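Local coordinates for DNA ligase (Archaeoglobus fulgidus, PDB 3GDE), which probably seals nicks in double-stranded DNA during replication, recombination and repair, joining 3'-hydroxyl and 5'-phosphate ends at the expense of ATP, at residues I222-M228 / R257-D263; Y270-L274 / D533-E538; A280-I284 / P334-H338; V292-V296 / Y344-E348; R357-L361 / L373-I377. Residue numbers count along the deposited sequence, not the author numbering.

Contact 1 of 5, residues I222-M228 / R257-D263; sequences IHIPVRM and RVQVHWD
Residues 222-228 form an irregular extended run beside strand 257-262, with CA-CA approaches of 5.5 Å for His223-His261 and 7.5 Å for Pro225-Gln259. Gln259, Arg257 and His261 send CB toward the loop. Gln259 is extended (chi1 t, chi2 t), so its amide reads the Val226 backbone twice: Val226 N donates to Gln259 OE1 at 3.0 Å, and Gln259 NE2 to Val226 O at 2.9 Å. His261, chi1 m, turns NE2 back onto Gln259 OE1 (2.8 Å), fixing that amide. The strand belongs to the central sheet of the nucleotidyltransferase (adenylation) domain, and the loop leads into strand 230-233 of the same sheet. Met228 (m, t, t) lays CE 3.6 Å from Val258 C, while its CB sits over one guanidinium face of Arg257, a predicted ATP-binding residue salt-bridged to Asp299. A cis peptide precedes Asp263; Ile222 CG2 meets His261 CB at 3.7 Å, and His223 (phi 84°) sets CE1 3.3 Å from Asp263 OD1, while His223 NE2 bonds Arg266 O and Asp263 OD2 bonds Arg266 N.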
# COMPACT_ATOMS: atom_id res chain seq x y z
N ILE A 222 7.63 -0.20 19.61
CA ILE A 222 7.51 -1.59 19.20
C ILE A 222 6.06 -1.97 18.90
O ILE A 222 5.14 -1.62 19.65
CB ILE A 222 8.14 -2.58 20.22
CG1 ILE A 222 9.63 -2.28 20.41
CG2 ILE A 222 7.99 -4.03 19.74
CD1 ILE A 222 10.34 -3.22 21.38
N HIS A 223 5.90 -2.67 17.77
CA HIS A 223 4.61 -3.12 17.25
C HIS A 223 3.89 -2.05 16.41
O HIS A 223 2.83 -2.31 15.83
CB HIS A 223 3.72 -3.77 18.33
CG HIS A 223 4.39 -4.92 19.04
ND1 HIS A 223 4.71 -4.88 20.38
CD2 HIS A 223 4.83 -6.11 18.58
CE1 HIS A 223 5.31 -6.01 20.72
NE2 HIS A 223 5.39 -6.78 19.65
N ILE A 224 4.47 -0.86 16.33
CA ILE A 224 4.03 0.13 15.35
C ILE A 224 5.05 0.21 14.22
O ILE A 224 6.20 0.60 14.44
CB ILE A 224 3.69 1.51 15.98
CG1 ILE A 224 2.42 1.38 16.84
CG2 ILE A 224 3.49 2.58 14.90
CD1 ILE A 224 2.16 2.53 17.76
N PRO A 225 4.63 -0.18 13.00
CA PRO A 225 5.55 -0.33 11.88
C PRO A 225 6.13 0.99 11.44
O PRO A 225 5.45 2.02 11.46
CB PRO A 225 4.68 -0.92 10.77
CG PRO A 225 3.30 -0.44 11.11
CD PRO A 225 3.24 -0.48 12.60
N VAL A 226 7.40 0.94 11.05
CA VAL A 226 8.05 2.08 10.45
C VAL A 226 8.32 1.82 8.97
O VAL A 226 8.61 0.69 8.56
CB VAL A 226 9.27 2.60 11.30
CG1 VAL A 226 9.48 1.77 12.58
CG2 VAL A 226 10.56 2.77 10.47
N ARG A 227 8.15 2.87 8.17
CA ARG A 227 8.33 2.76 6.73
C ARG A 227 9.77 2.37 6.46
O ARG A 227 10.70 3.00 6.96
CB ARG A 227 8.01 4.09 6.07
CG ARG A 227 7.36 3.93 4.73
CD ARG A 227 5.94 3.46 4.87
NE ARG A 227 4.97 4.55 4.74
CZ ARG A 227 4.57 5.06 3.58
NH1 ARG A 227 5.05 4.59 2.44
NH2 ARG A 227 3.70 6.05 3.56
N MET A 228 9.95 1.31 5.68
CA MET A 228 11.30 0.79 5.44
C MET A 228 12.15 1.75 4.61
O MET A 228 11.65 2.46 3.73
CB MET A 228 11.23 -0.58 4.77
CG MET A 228 10.57 -1.63 5.62
SD MET A 228 10.01 -2.96 4.57
CE MET A 228 9.43 -4.15 5.79
N ARG A 257 10.79 -8.83 1.92
CA ARG A 257 11.21 -7.99 3.03
C ARG A 257 10.16 -7.95 4.15
O ARG A 257 8.95 -7.90 3.91
CB ARG A 257 11.54 -6.60 2.53
CG ARG A 257 12.42 -5.85 3.49
CD ARG A 257 13.07 -4.67 2.84
NE ARG A 257 13.63 -3.78 3.83
CZ ARG A 257 14.10 -2.56 3.56
NH1 ARG A 257 14.06 -2.10 2.31
NH2 ARG A 257 14.59 -1.82 4.54
N VAL A 258 10.65 -8.01 5.38
CA VAL A 258 9.80 -7.93 6.56
C VAL A 258 10.44 -7.07 7.64
O VAL A 258 11.66 -6.78 7.61
CB VAL A 258 9.45 -9.32 7.17
CG1 VAL A 258 8.66 -10.17 6.20
CG2 VAL A 258 10.70 -10.04 7.70
N GLN A 259 9.61 -6.67 8.59
CA GLN A 259 10.06 -5.94 9.75
C GLN A 259 9.51 -6.64 11.00
O GLN A 259 8.31 -6.87 11.12
CB GLN A 259 9.60 -4.50 9.65
CG GLN A 259 10.17 -3.58 10.69
CD GLN A 259 9.66 -2.18 10.53
OE1 GLN A 259 8.66 -1.81 11.14
NE2 GLN A 259 10.30 -1.41 9.66
N VAL A 260 10.41 -7.00 11.90
CA VAL A 260 10.08 -7.84 13.05
C VAL A 260 10.18 -7.04 14.35
O VAL A 260 11.21 -6.41 14.62
CB VAL A 260 10.99 -9.10 13.10
CG1 VAL A 260 10.86 -9.84 14.43
CG2 VAL A 260 10.67 -10.02 11.92
N HIS A 261 9.09 -7.05 15.12
CA HIS A 261 9.00 -6.30 16.37
C HIS A 261 8.86 -7.26 17.57
O HIS A 261 7.98 -8.13 17.57
CB HIS A 261 7.78 -5.38 16.33
CG HIS A 261 7.85 -4.31 15.29
ND1 HIS A 261 8.00 -2.98 15.60
CD2 HIS A 261 7.77 -4.38 13.94
CE1 HIS A 261 8.02 -2.27 14.48
NE2 HIS A 261 7.88 -3.10 13.46
N TRP A 262 9.70 -7.07 18.58
CA TRP A 262 9.80 -8.00 19.72
C TRP A 262 10.83 -7.54 20.76
O TRP A 262 11.95 -7.22 20.38
CB TRP A 262 10.22 -9.38 19.16
CG TRP A 262 10.93 -10.31 20.11
CD1 TRP A 262 12.28 -10.45 20.28
CD2 TRP A 262 10.32 -11.25 21.00
NE1 TRP A 262 12.55 -11.41 21.22
CE2 TRP A 262 11.37 -11.92 21.68
CE3 TRP A 262 9.00 -11.60 21.29
CZ2 TRP A 262 11.13 -12.92 22.64
CZ3 TRP A 262 8.76 -12.59 22.24
CH2 TRP A 262 9.82 -13.24 22.91
N ASP A 263 10.56 -7.47 22.06
CA ASP A 263 9.31 -7.19 22.78
C ASP A 263 9.55 -7.23 24.30
O ASP A 263 9.71 -6.16 24.89
CB ASP A 263 8.11 -8.04 22.39
CG ASP A 263 6.88 -7.67 23.18
OD1 ASP A 263 6.79 -6.51 23.65
OD2 ASP A 263 6.01 -8.53 23.35

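Contact 2 of 5, residues Y270-L274 / D533-E538; sequences YSRRL and DKDVDE. With PO4 (phosphate ion), chain B; PO4 (phosphate ion), chain D.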
# COMPACT_ATOMS: atom_id res chain seq x y z
N TYR A 270 5.65 -7.36 9.99
CA TYR A 270 5.08 -6.59 8.90
C TYR A 270 5.80 -6.85 7.59
O TYR A 270 7.02 -7.02 7.57
CB TYR A 270 5.11 -5.09 9.24
CG TYR A 270 4.28 -4.75 10.44
CD1 TYR A 270 2.91 -4.58 10.33
CD2 TYR A 270 4.87 -4.61 11.70
CE1 TYR A 270 2.13 -4.28 11.45
CE2 TYR A 270 4.11 -4.30 12.82
CZ TYR A 270 2.73 -4.14 12.68
OH TYR A 270 1.97 -3.83 13.78
N SER A 271 5.04 -6.89 6.51
CA SER A 271 5.61 -7.09 5.18
C SER A 271 6.14 -5.76 4.60
O SER A 271 6.14 -4.73 5.28
CB SER A 271 4.56 -7.70 4.26
OG SER A 271 3.49 -6.79 4.05
N ARG A 272 6.61 -5.81 3.36
CA ARG A 272 7.16 -4.65 2.65
C ARG A 272 6.15 -3.51 2.59
O ARG A 272 6.52 -2.35 2.74
CB ARG A 272 7.65 -5.09 1.24
CG ARG A 272 7.80 -4.04 0.13
CD ARG A 272 8.95 -3.04 0.29
NE ARG A 272 8.36 -1.76 0.63
CZ ARG A 272 8.25 -0.70 -0.16
NH1 ARG A 272 8.77 -0.68 -1.39
NH2 ARG A 272 7.64 0.37 0.31
N ARG A 273 4.87 -3.85 2.39
CA ARG A 273 3.79 -2.86 2.32
C ARG A 273 3.11 -2.70 3.69
O ARG A 273 2.03 -2.09 3.80
CB ARG A 273 2.75 -3.19 1.24
CG ARG A 273 3.20 -4.02 0.02
CD ARG A 273 4.47 -3.54 -0.71
NE ARG A 273 4.44 -2.18 -1.24
CZ ARG A 273 5.24 -1.73 -2.22
NH1 ARG A 273 6.12 -2.54 -2.81
NH2 ARG A 273 5.17 -0.47 -2.62
N LEU A 274 3.77 -3.25 4.70
CA LEU A 274 3.35 -3.19 6.09
C LEU A 274 1.98 -3.82 6.36
O LEU A 274 1.20 -3.29 7.13
CB LEU A 274 3.42 -1.75 6.64
CG LEU A 274 4.76 -1.01 6.53
CD1 LEU A 274 4.61 0.40 7.06
CD2 LEU A 274 5.88 -1.73 7.26
N ASP A 533 -0.99 -8.97 -2.51
CA ASP A 533 -0.26 -8.33 -1.41
C ASP A 533 -0.15 -6.80 -1.56
O ASP A 533 0.40 -6.12 -0.69
CB ASP A 533 1.14 -8.96 -1.26
CG ASP A 533 1.98 -8.85 -2.53
OD1 ASP A 533 1.50 -9.25 -3.61
OD2 ASP A 533 3.15 -8.37 -2.44
N LYS A 534 -0.68 -6.27 -2.67
CA LYS A 534 -0.53 -4.86 -3.01
C LYS A 534 -1.87 -4.16 -3.31
O LYS A 534 -2.60 -4.57 -4.22
CB LYS A 534 0.42 -4.68 -4.20
CG LYS A 534 1.83 -5.17 -3.96
CD LYS A 534 2.76 -4.67 -5.02
CE LYS A 534 4.21 -5.01 -4.70
NZ LYS A 534 5.12 -4.61 -5.81
N ASP A 535 -2.17 -3.12 -2.53
CA ASP A 535 -3.29 -2.22 -2.79
C ASP A 535 -2.88 -1.20 -3.86
O ASP A 535 -1.70 -1.06 -4.15
CB ASP A 535 -3.69 -1.47 -1.51
CG ASP A 535 -4.44 -2.34 -0.53
OD1 ASP A 535 -5.13 -3.30 -0.95
OD2 ASP A 535 -4.36 -2.03 0.68
N VAL A 536 -3.85 -0.46 -4.41
CA VAL A 536 -3.54 0.53 -5.46
C VAL A 536 -2.58 1.62 -5.00
O VAL A 536 -1.81 2.14 -5.79
CB VAL A 536 -4.79 1.17 -6.18
CG1 VAL A 536 -6.03 0.36 -5.95
CG2 VAL A 536 -5.01 2.63 -5.76
N ASP A 537 -2.59 1.95 -3.71
CA ASP A 537 -1.62 2.94 -3.23
C ASP A 537 -0.24 2.34 -2.92
O ASP A 537 0.65 3.06 -2.46
CB ASP A 537 -2.19 3.84 -2.12
CG ASP A 537 -2.44 3.10 -0.83
OD1 ASP A 537 -1.49 2.46 -0.32
OD2 ASP A 537 -3.59 3.19 -0.32
N GLU A 538 -0.05 1.05 -3.19
CA GLU A 538 1.29 0.46 -3.17
C GLU A 538 1.84 0.15 -4.57
O GLU A 538 2.88 -0.50 -4.71
CB GLU A 538 1.38 -0.76 -2.25
CG GLU A 538 1.29 -0.44 -0.76
CD GLU A 538 2.35 0.56 -0.26
OE1 GLU A 538 2.07 1.26 0.74
OE2 GLU A 538 3.46 0.66 -0.85
P PO4 B . 11.38 -1.95 -3.48
O1 PO4 B . 11.16 -2.75 -2.22
O2 PO4 B . 12.75 -1.35 -3.41
O3 PO4 B . 11.29 -2.83 -4.71
O4 PO4 B . 10.33 -0.87 -3.56
P PO4 D . 8.32 -6.56 -5.16
O1 PO4 D . 7.78 -7.41 -4.03
O2 PO4 D . 9.83 -6.66 -5.17
O3 PO4 D . 7.79 -7.08 -6.48
O4 PO4 D . 7.90 -5.13 -4.94
O HOH W 1 4.77 0.42 2.69
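This is a small, charged surface contact between two domains: the turn that follows strand 268-271 of the adenylation domain meets the segment between strand 526-530 and helix 542-550 in the C-terminal part of the chain. Only 241 Å² is buried, and Arg273 supplies about half of it. A type I turn from Ser271 to Leu274, closed by Leu274 N to Ser271 O at 2.9 Å, presents Arg273 toward Glu538, which ends a short 3-10 segment. The salt bridge is made through a single carboxylate oxygen, Glu538 OE2 receiving Arg273 NH2 at 2.7 Å and Arg273 NE at 3.0 Å. The aliphatic part of Arg273 also packs on the other backbone, its CG lying 3.6 Å from Asp533 O. Positive charge is concentrated here: Arg273 NH1 comes within 3.8 Å of Lys534 NZ, whose partners are Asp429, in a salt bridge, and a phosphate ion, O4 accepting from Lys534 NZ at 3.0 Å. A second phosphate has its O4 2.7 Å from Arg272 NH1 and is also held by Lys420 and Arg414; both ions probably come from the crystallisation liquor. The interdomain Arg273-Glu538 bridge belongs to the closed conformation of this ligase. Residues 533-534 close motif VI of the OB-fold domain, and the segment after it docks at the nucleotide site, marked by Arg272, Arg414 and Lys420, predicted to bind ATP.

Contact 3 of 5, residues A280-I284 / P334-H338; sequences ALPDI and PLEAH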
# COMPACT_ATOMS: atom_id res chain seq x y z
N ALA A 280 0.38 -15.57 9.87
CA ALA A 280 0.75 -16.40 8.73
C ALA A 280 2.11 -17.06 8.93
O ALA A 280 2.44 -18.03 8.25
CB ALA A 280 0.72 -15.58 7.44
N LEU A 281 2.89 -16.54 9.87
CA LEU A 281 4.26 -17.02 10.09
C LEU A 281 4.55 -17.57 11.49
O LEU A 281 5.51 -17.13 12.14
CB LEU A 281 5.28 -15.92 9.72
CG LEU A 281 5.16 -15.16 8.39
CD1 LEU A 281 6.29 -14.14 8.26
CD2 LEU A 281 5.12 -16.09 7.17
N PRO A 282 3.75 -18.55 11.97
CA PRO A 282 4.05 -19.12 13.29
C PRO A 282 5.47 -19.71 13.38
O PRO A 282 6.12 -19.58 14.43
CB PRO A 282 3.00 -20.22 13.45
CG PRO A 282 2.49 -20.49 12.08
CD PRO A 282 2.56 -19.18 11.37
N ASP A 283 5.94 -20.31 12.29
CA ASP A 283 7.28 -20.88 12.24
C ASP A 283 8.39 -19.86 12.48
O ASP A 283 9.29 -20.08 13.29
CB ASP A 283 7.52 -21.66 10.94
CG ASP A 283 7.20 -20.85 9.68
OD1 ASP A 283 7.76 -21.18 8.61
OD2 ASP A 283 6.38 -19.91 9.73
N ILE A 284 8.31 -18.73 11.78
CA ILE A 284 9.29 -17.65 11.94
C ILE A 284 9.12 -16.96 13.30
O ILE A 284 10.10 -16.68 13.98
CB ILE A 284 9.24 -16.64 10.75
CG1 ILE A 284 9.66 -17.32 9.43
CG2 ILE A 284 10.10 -15.40 11.02
CD1 ILE A 284 11.05 -18.01 9.44
N PRO A 334 8.54 -24.31 3.79
CA PRO A 334 9.43 -23.88 4.87
C PRO A 334 10.06 -22.51 4.61
O PRO A 334 10.22 -22.11 3.46
CB PRO A 334 10.51 -24.97 4.89
CG PRO A 334 9.84 -26.17 4.26
CD PRO A 334 9.00 -25.56 3.17
N LEU A 335 10.43 -21.81 5.68
CA LEU A 335 11.00 -20.48 5.56
C LEU A 335 12.21 -20.30 6.46
O LEU A 335 12.36 -20.98 7.47
CB LEU A 335 9.97 -19.41 5.91
CG LEU A 335 8.63 -19.35 5.17
CD1 LEU A 335 7.69 -18.39 5.89
CD2 LEU A 335 8.81 -18.97 3.72
N GLU A 336 13.08 -19.36 6.08
CA GLU A 336 14.07 -18.82 7.00
C GLU A 336 14.19 -17.31 6.84
O GLU A 336 13.79 -16.76 5.82
CB GLU A 336 15.43 -19.52 6.86
CG GLU A 336 15.94 -19.66 5.46
CD GLU A 336 17.09 -20.63 5.38
OE1 GLU A 336 18.20 -20.18 5.05
OE2 GLU A 336 16.88 -21.82 5.65
N ALA A 337 14.72 -16.66 7.88
CA ALA A 337 14.81 -15.21 7.92
C ALA A 337 16.26 -14.77 8.02
O ALA A 337 17.03 -15.34 8.78
CB ALA A 337 14.00 -14.66 9.09
N HIS A 338 16.61 -13.76 7.23
CA HIS A 338 17.94 -13.16 7.22
C HIS A 338 17.82 -11.69 7.54
O HIS A 338 17.24 -10.92 6.77
CB HIS A 338 18.62 -13.36 5.87
CG HIS A 338 18.80 -14.79 5.48
ND1 HIS A 338 20.04 -15.37 5.35
CD2 HIS A 338 17.90 -15.77 5.21
CE1 HIS A 338 19.90 -16.64 5.01
NE2 HIS A 338 18.61 -16.90 4.93
O HOH W 2 9.57 -23.00 8.18
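Ile284 lies across the backbone of strand 335-338, its CD1 3.8 Å from Leu335 O, 3.9 Å from Leu335 CB and 4.0 Å from Glu336 CA. The chi pair m, m brings CD1 down onto the strand, while the other branch reaches along it, CG2 standing 4.4 Å from Ala337 CB. Leu335 and Ala337 both direct CB toward the helix, and Glu336 between them points away, as the alternation of an extended strand requires. Leu281, at the N-cap position of helix 282-291, adds a second apolar touch, its CD2 3.7 Å from Leu335 CD1. The contact thus joins the first turn of this helix to the start of strand 335-342, an example of helix-on-sheet packing in the adenylation domain, where the strand pairs with strands 296-306 and 371-379. Helix 313-321 packs on the same side chains, Phe320 on Leu281 and Val316 on Leu335. No direct hydrogen bond spans the segments, but a water does: it donates to Asp283 OD1 at 2.6 Å and accepts from Leu335 N at 2.9 Å. Asp283 OD1 also lies 3.9 Å from Leu335 CD1, and the other carboxylate oxygen, OD2, forms a salt bridge with Arg319.

Contact 4 of 5, residues V292-V296 / Y344-E348; sequences VKPGV and YHDGE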
# COMPACT_ATOMS: atom_id res chain seq x y z
N VAL A 292 16.18 -14.44 18.98
CA VAL A 292 16.47 -13.01 19.08
C VAL A 292 16.26 -12.39 20.47
O VAL A 292 15.37 -12.79 21.23
CB VAL A 292 15.85 -12.15 17.90
CG1 VAL A 292 15.80 -12.94 16.57
CG2 VAL A 292 14.49 -11.61 18.25
N LYS A 293 17.13 -11.44 20.79
CA LYS A 293 17.10 -10.70 22.03
C LYS A 293 15.87 -9.77 22.06
O LYS A 293 15.65 -9.03 21.10
CB LYS A 293 18.41 -9.93 22.15
CG LYS A 293 18.63 -9.13 23.42
CD LYS A 293 18.57 -7.61 23.15
CE LYS A 293 19.68 -7.12 22.20
NZ LYS A 293 21.09 -7.23 22.74
N PRO A 294 15.05 -9.85 23.13
CA PRO A 294 13.82 -9.05 23.25
C PRO A 294 14.10 -7.55 23.29
O PRO A 294 15.18 -7.14 23.71
CB PRO A 294 13.24 -9.51 24.58
CG PRO A 294 13.87 -10.84 24.85
CD PRO A 294 15.24 -10.73 24.30
N GLY A 295 13.14 -6.75 22.84
CA GLY A 295 13.28 -5.29 22.86
C GLY A 295 13.86 -4.70 21.58
O GLY A 295 14.54 -3.67 21.63
N VAL A 296 13.61 -5.36 20.45
CA VAL A 296 14.16 -4.92 19.17
C VAL A 296 13.11 -4.77 18.06
O VAL A 296 12.00 -5.33 18.13
CB VAL A 296 15.34 -5.83 18.65
CG1 VAL A 296 16.48 -5.88 19.64
CG2 VAL A 296 14.85 -7.23 18.32
N TYR A 344 15.38 -0.41 16.28
CA TYR A 344 15.04 -0.22 17.67
C TYR A 344 15.77 -1.25 18.50
O TYR A 344 15.74 -2.44 18.20
CB TYR A 344 13.54 -0.37 17.84
CG TYR A 344 13.02 0.03 19.20
CD1 TYR A 344 13.04 -0.88 20.27
CD2 TYR A 344 12.49 1.31 19.42
CE1 TYR A 344 12.55 -0.52 21.52
CE2 TYR A 344 11.98 1.67 20.67
CZ TYR A 344 12.02 0.75 21.72
OH TYR A 344 11.54 1.10 22.95
N HIS A 345 16.45 -0.77 19.52
CA HIS A 345 17.17 -1.62 20.46
C HIS A 345 17.10 -0.91 21.80
O HIS A 345 17.94 -0.05 22.11
CB HIS A 345 18.61 -1.82 19.99
CG HIS A 345 19.48 -2.53 20.98
ND1 HIS A 345 20.29 -1.86 21.87
CD2 HIS A 345 19.66 -3.85 21.23
CE1 HIS A 345 20.93 -2.74 22.62
NE2 HIS A 345 20.57 -3.96 22.25
N ASP A 346 16.06 -1.25 22.56
CA ASP A 346 15.62 -0.49 23.73
C ASP A 346 15.72 1.03 23.52
O ASP A 346 16.46 1.74 24.21
CB ASP A 346 16.32 -0.98 25.00
CG ASP A 346 15.93 -2.41 25.35
OD1 ASP A 346 14.71 -2.67 25.52
OD2 ASP A 346 16.83 -3.28 25.45
N GLY A 347 14.95 1.50 22.54
CA GLY A 347 15.00 2.87 22.07
C GLY A 347 15.40 2.92 20.61
O GLY A 347 16.08 2.01 20.11
N GLU A 348 14.95 3.97 19.92
CA GLU A 348 15.35 4.25 18.55
C GLU A 348 16.85 4.16 18.40
O GLU A 348 17.59 4.55 19.31
CB GLU A 348 14.94 5.67 18.16
CG GLU A 348 13.48 5.85 17.85
CD GLU A 348 13.19 7.21 17.23
OE1 GLU A 348 14.06 8.10 17.25
OE2 GLU A 348 12.08 7.39 16.72
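Gly295 adopts backbone angles (phi 92°, psi 30°) at which a CB would crowd the preceding carbonyl oxygen, and an ideal CB there would also fall 2.7 Å from Asp346 OD1. The absence of a side chain therefore permits both the turn of the chain and the close approach of Asp346, with a CA-CA distance of 5.4 Å. The carbonyl is used twice: Asp346 N donates to Gly295 O at 3.0 Å with a nearly straight angle of 174°, and His345 CA makes a CA-H...O contact to Gly295 O at 3.5 Å. One residue on, Val296 and His345 are an antiparallel non-hydrogen-bonded pair, and Val296 CA meets Tyr344 O at 3.1 Å in a second CA-H...O contact. The side chains of Val296 and His345 share a face of the sheet, where Val296 CG1 reaches the edge of the His345 ring, 4.1 Å from CD2. Lys293 approaches this ring edge too, with CE 3.3 Å from His345 NE2. The two-residue strand 344-345 thereby pairs with the start of strand 296-306. On the other flank of that strand start, Gly295, at the positive-phi position, and Val296 together face Trp262 of strand 256-262, the geometry of a G1 beta bulge.

Contact 5 of 5, residues R357-L361 / L373-I377; sequences RRKLL and LAKQI
Arg358, Leu373 and Gln376 carry most of this 284 Å² contact between helical residues 357-361 and the extended segment 373-377. The nearest CA pairs are Leu361-Leu373 at 8.2 Å and Arg358-Gln376 at 9.1 Å, so side chains must bridge the gap. Arg358, 107 Å² of which is covered, does so with chi angles t, p, t: its guanidinium meets Ala374 O edge-on and donates to it from both NH1 (2.8 Å) and NH2 (2.9 Å). That fork on one backbone oxygen is flanked by Gln376 CB over one guanidinium face and by Leu373 CG, 3.8 Å from Arg358 NH2. Arg358 NE is left to bridge Glu362, one helical turn further on. Leu373 turns its CB toward the helix with an off-well chi1 of -105°, placing CD1 3.8 Å from CG of Leu361 (t, p). Gln376 points its CB toward the helix and is extended (chi1 t, chi2 t), lying beside the predicted ATP-binding residue Glu250. Helix 354-364 thus packs against strand 371-379, which runs parallel to strand 335-342; strand, helix and parallel neighbouring strand make a beta-alpha-beta crossover at the sheet that carries the nucleotide pocket.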
# COMPACT_ATOMS: atom_id res chain seq x y z
N ARG A 357 24.85 0.27 13.90
CA ARG A 357 23.63 -0.54 13.90
C ARG A 357 23.97 -2.01 13.69
O ARG A 357 23.41 -2.87 14.35
CB ARG A 357 22.63 -0.07 12.84
CG ARG A 357 22.22 1.39 12.94
CD ARG A 357 20.93 1.65 12.19
NE ARG A 357 20.98 1.21 10.79
CZ ARG A 357 21.52 1.91 9.80
NH1 ARG A 357 22.06 3.10 10.02
NH2 ARG A 357 21.50 1.43 8.56
N ARG A 358 24.90 -2.27 12.78
CA ARG A 358 25.36 -3.63 12.50
C ARG A 358 25.84 -4.35 13.78
O ARG A 358 25.44 -5.49 14.05
CB ARG A 358 26.45 -3.61 11.41
CG ARG A 358 27.07 -4.96 11.08
CD ARG A 358 26.14 -5.83 10.25
NE ARG A 358 26.46 -7.25 10.39
CZ ARG A 358 25.93 -8.23 9.66
NH1 ARG A 358 25.03 -7.98 8.72
NH2 ARG A 358 26.30 -9.49 9.89
N LYS A 359 26.67 -3.68 14.57
CA LYS A 359 27.11 -4.21 15.86
C LYS A 359 25.93 -4.56 16.76
O LYS A 359 25.87 -5.66 17.33
CB LYS A 359 28.05 -3.22 16.55
CG LYS A 359 29.45 -3.23 15.97
CD LYS A 359 30.22 -1.99 16.38
CE LYS A 359 31.52 -1.85 15.58
NZ LYS A 359 31.99 -0.42 15.53
N LEU A 360 24.98 -3.63 16.88
CA LEU A 360 23.73 -3.85 17.60
C LEU A 360 22.97 -5.06 17.08
O LEU A 360 22.44 -5.84 17.86
CB LEU A 360 22.82 -2.62 17.54
CG LEU A 360 23.18 -1.40 18.39
CD1 LEU A 360 22.06 -0.36 18.30
CD2 LEU A 360 23.47 -1.79 19.85
N LEU A 361 22.89 -5.18 15.76
CA LEU A 361 22.22 -6.32 15.14
C LEU A 361 22.91 -7.65 15.49
O LEU A 361 22.25 -8.63 15.82
CB LEU A 361 22.14 -6.14 13.62
CG LEU A 361 21.53 -7.29 12.82
CD1 LEU A 361 20.03 -7.41 13.05
CD2 LEU A 361 21.85 -7.15 11.34
N LEU A 373 21.95 -13.90 10.18
CA LEU A 373 22.40 -12.56 9.81
C LEU A 373 22.84 -12.54 8.36
O LEU A 373 23.46 -13.49 7.87
CB LEU A 373 23.58 -12.13 10.68
CG LEU A 373 23.38 -11.10 11.79
CD1 LEU A 373 21.94 -11.03 12.25
CD2 LEU A 373 24.32 -11.39 12.96
N ALA A 374 22.52 -11.45 7.66
CA ALA A 374 23.09 -11.20 6.35
C ALA A 374 24.60 -11.12 6.50
O ALA A 374 25.13 -10.43 7.38
CB ALA A 374 22.54 -9.90 5.76
N LYS A 375 25.30 -11.87 5.65
CA LYS A 375 26.74 -11.74 5.58
C LYS A 375 27.04 -10.35 5.04
O LYS A 375 26.45 -9.89 4.05
CB LYS A 375 27.32 -12.85 4.68
CG LYS A 375 28.83 -12.79 4.46
CD LYS A 375 29.32 -13.99 3.62
CE LYS A 375 30.81 -13.90 3.31
NZ LYS A 375 31.64 -13.88 4.55
N GLN A 376 27.93 -9.65 5.72
CA GLN A 376 28.33 -8.34 5.28
C GLN A 376 29.84 -8.27 5.15
O GLN A 376 30.56 -8.79 5.99
CB GLN A 376 27.82 -7.28 6.25
CG GLN A 376 27.95 -5.87 5.75
CD GLN A 376 27.59 -4.86 6.81
OE1 GLN A 376 26.50 -4.30 6.80
NE2 GLN A 376 28.50 -4.65 7.76
N ILE A 377 30.30 -7.64 4.08
CA ILE A 377 31.71 -7.27 3.95
C ILE A 377 31.81 -5.76 3.85
O ILE A 377 30.84 -5.08 3.49
CB ILE A 377 32.40 -7.96 2.75
CG1 ILE A 377 31.67 -7.65 1.43
CG2 ILE A 377 32.52 -9.47 2.99
CD1 ILE A 377 32.55 -7.68 0.20

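All five contacts reach one mixed sheet of the adenylation domain. Contacts 1 and 2 adjoin through neighbouring strands 256-262 and 268-271: Gln259 N lies 2.8 Å from Tyr270 O. Contact 1 also meets contact 4, where Trp262 O is 2.5 Å from Val296 N, and contact 4 touches contact 5 by His345 ND1 against Leu360 CD2 at 3.8 Å. Contact 3 stands apart, its nearest atoms about 5 Å from contacts 1 and 5. Predicted ATP-binding residues sit in contacts 1 (Arg257) and 2 (Arg272), their side chains about 4 Å apart. Contact 5 borders the same site, the side chain of Gln376 about 3 Å from that of Glu250 and Ala374 about 4 Å from Phe340, whereas contact 4 lies away from it.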